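Local coordinates for putative membrane protein COG4129 (Clostridium difficile, PDB 3KMI), which is of unproven function but probably acts as an aromatic acid exporter of the cell membrane, this piece being its all-helical C-terminal domain, at residues S83-L88 with Q166-R171. Residues are numbered along the deposited sequence; the frame is centred on the assembly and turned at random. Where two conformers were deposited one is given.
Sequences SQRDIL and QFLVNR
Gln-84 pushes its amide between Phe-167 and Asn-170 and uses both ends of it. The NE2 atom of Gln-84 donates to the backbone O of Phe-167 at 3.0 Å. This bond lies in the carbonyl plane, on a lone pair. Phe-167 O also takes the helical bond from the backbone N of Arg-171, so two donors grip it. At the other end of the amide, OE1 of Gln-84 accepts from Asn-170 ND2, at 2.9 Å. That donor stands above the carbonyl plane of Gln-84, while OE1 lies in the amide plane of Asn-170. The two amides are steeply turned against each other.

The Gln-84 chain bends at chi2 (-67°), which helps to lay its amide over the Phe-167 ring. NE2 of Gln-84 sits 3.4 Å above the ring plane, over the centre. The amide and ring planes are 23° apart. Ile-87 CG2 lies at the ring edge. Ile-87 CD1 reaches Asn-170 ND2 at 3.4 Å. A water accepts from Arg-171 NE and weakly from Gln-84 NE2. This is the tight, buried part.

The contact is looser toward Ser-83 and Gln-166, both partly exposed. Ser-83 offers just its CB to Asn-170 ND2, at 3.7 Å. Gln-166 lays CB and CG against Ile-87 CD1, and its NE2 bonds to Asn-170 OD1, which steadies the Asn-170 amide.

The two segments run nearly antiparallel, at 160°, with axes 9.9 Å apart. They join helices 68-95 and 148-176 near the centre of this helical bundle. Helix 7-33 packs beside both: Ile-28 meets Leu-88, Val-21 meets Phe-167, and Ser-22 bonds to Arg-171 NH2. Helix 41-61 touches Arg-85 and Leu-88, and helix 124-140 packs on Leu-168.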
loop_
_atom_site.group_PDB
_atom_site.type_symbol
_atom_site.label_atom_id
_atom_site.label_comp_id
_atom_site.label_asym_id
_atom_site.label_seq_id
_atom_site.Cartn_x
_atom_site.Cartn_y
_atom_site.Cartn_z
ATOM N N SER A 83 6.439 6.993 1.320
ATOM C CA SER A 83 5.348 6.186 0.732
ATOM C C SER A 83 5.815 5.277 -0.430
ATOM O O SER A 83 5.377 4.120 -0.554
ATOM C CB SER A 83 4.267 7.110 0.213
ATOM O OG SER A 83 3.452 7.559 1.261
ATOM N N GLN A 84 6.685 5.812 -1.283
ATOM C CA GLN A 84 7.279 5.018 -2.392
ATOM C C GLN A 84 8.161 3.923 -1.821
ATOM O O GLN A 84 8.135 2.823 -2.325
ATOM C CB GLN A 84 8.132 5.870 -3.348
ATOM C CG GLN A 84 7.339 7.005 -4.062
ATOM C CD GLN A 84 6.300 6.431 -5.040
ATOM O OE1 GLN A 84 5.388 5.697 -4.639
ATOM N NE2 GLN A 84 6.435 6.766 -6.317
ATOM N N ARG A 85 8.985 4.264 -0.819
ATOM C CA ARG A 85 9.872 3.285 -0.164
ATOM C C ARG A 85 9.032 2.119 0.421
ATOM O O ARG A 85 9.393 0.945 0.254
ATOM C CB ARG A 85 10.734 3.974 0.932
ATOM C CG ARG A 85 11.780 3.041 1.613
ATOM C CD ARG A 85 11.189 2.236 2.820
ATOM N NE ARG A 85 10.309 3.097 3.624
ATOM C CZ ARG A 85 10.715 4.090 4.402
ATOM N NH1 ARG A 85 12.017 4.361 4.573
ATOM N NH2 ARG A 85 9.802 4.801 5.047
ATOM N N ASP A 86 7.964 2.443 1.151
ATOM C CA ASP A 86 7.061 1.412 1.657
ATOM C C ASP A 86 6.492 0.499 0.535
ATOM O O ASP A 86 6.382 -0.715 0.715
ATOM C CB ASP A 86 5.897 2.038 2.465
ATOM C CG ASP A 86 6.354 2.634 3.807
ATOM O OD1 ASP A 86 7.538 2.475 4.177
ATOM O OD2 ASP A 86 5.551 3.316 4.474
ATOM N N ILE A 87 6.103 1.100 -0.582
ATOM C CA ILE A 87 5.500 0.341 -1.709
ATOM C C ILE A 87 6.572 -0.562 -2.330
ATOM O O ILE A 87 6.280 -1.699 -2.715
ATOM C CB ILE A 87 4.911 1.291 -2.767
ATOM C CG1 ILE A 87 3.618 1.947 -2.269
ATOM C CG2 ILE A 87 4.626 0.570 -4.136
ATOM C CD1 ILE A 87 3.221 3.176 -3.120
ATOM N N LEU A 88 7.796 -0.062 -2.415
ATOM C CA LEU A 88 8.938 -0.901 -2.827
ATOM C C LEU A 88 9.093 -2.127 -1.945
ATOM O O LEU A 88 9.242 -3.260 -2.447
ATOM C CB LEU A 88 10.262 -0.104 -2.856
ATOM C CG LEU A 88 10.396 1.005 -3.926
ATOM C CD1 LEU A 88 11.633 1.906 -3.636
ATOM C CD2 LEU A 88 10.474 0.386 -5.341
ATOM N N GLN A 166 -0.531 2.759 -7.006
ATOM C CA GLN A 166 -0.213 3.799 -6.023
ATOM C C GLN A 166 1.173 4.386 -6.250
ATOM O O GLN A 166 1.337 5.573 -6.113
ATOM C CB GLN A 166 -0.358 3.327 -4.586
ATOM C CG GLN A 166 -0.370 4.564 -3.640
ATOM C CD GLN A 166 -1.495 5.598 -3.979
ATOM O OE1 GLN A 166 -2.678 5.243 -4.132
ATOM N NE2 GLN A 166 -1.117 6.874 -4.068
ATOM N N PHE A 167 2.160 3.559 -6.625
ATOM C CA PHE A 167 3.476 4.076 -7.026
ATOM C C PHE A 167 3.400 5.144 -8.132
ATOM O O PHE A 167 4.052 6.204 -8.054
ATOM C CB PHE A 167 4.389 2.924 -7.490
ATOM C CG PHE A 167 5.804 3.352 -7.744
ATOM C CD1 PHE A 167 6.753 3.255 -6.729
ATOM C CD2 PHE A 167 6.178 3.897 -8.989
ATOM C CE1 PHE A 167 8.036 3.643 -6.929
ATOM C CE2 PHE A 167 7.457 4.316 -9.207
ATOM C CZ PHE A 167 8.410 4.183 -8.171
ATOM N N LEU A 168 2.581 4.898 -9.146
ATOM C CA LEU A 168 2.476 5.831 -10.265
ATOM C C LEU A 168 1.720 7.087 -9.863
ATOM O O LEU A 168 2.055 8.169 -10.325
ATOM C CB LEU A 168 1.813 5.185 -11.500
ATOM C CG LEU A 168 2.646 4.108 -12.223
ATOM C CD1 LEU A 168 1.767 3.242 -13.164
ATOM C CD2 LEU A 168 3.856 4.713 -13.009
ATOM N N VAL A 169 0.734 6.943 -8.977
ATOM C CA VAL A 169 -0.017 8.100 -8.484
ATOM C C VAL A 169 0.934 8.992 -7.706
ATOM O O VAL A 169 0.878 10.236 -7.836
ATOM C CB VAL A 169 -1.226 7.677 -7.620
ATOM C CG1 VAL A 169 -1.833 8.882 -6.853
ATOM C CG2 VAL A 169 -2.265 6.972 -8.492
ATOM N N ASN A 170 1.781 8.348 -6.906
ATOM C CA ASN A 170 2.789 9.024 -6.086
ATOM C C ASN A 170 3.842 9.728 -6.939
ATOM O O ASN A 170 4.241 10.860 -6.648
ATOM C CB ASN A 170 3.497 8.042 -5.113
ATOM C CG ASN A 170 2.644 7.687 -3.900
ATOM O OD1 ASN A 170 1.676 8.362 -3.600
ATOM N ND2 ASN A 170 3.002 6.608 -3.202
ATOM N N ARG A 171 4.296 9.071 -7.996
ATOM C CA ARG A 171 5.363 9.647 -8.818
ATOM C C ARG A 171 4.808 10.867 -9.577
ATOM O O ARG A 171 5.500 11.865 -9.735
ATOM C CB ARG A 171 5.977 8.608 -9.755
ATOM C CG ARG A 171 7.119 9.192 -10.633
ATOM C CD ARG A 171 8.117 8.158 -11.022
ATOM N NE ARG A 171 9.028 7.811 -9.936
ATOM C CZ ARG A 171 10.116 7.066 -10.076
ATOM N NH1 ARG A 171 10.467 6.597 -11.283
ATOM N NH2 ARG A 171 10.899 6.829 -9.014
HETATM O O HOH W 1 9.153 8.685 -6.826
#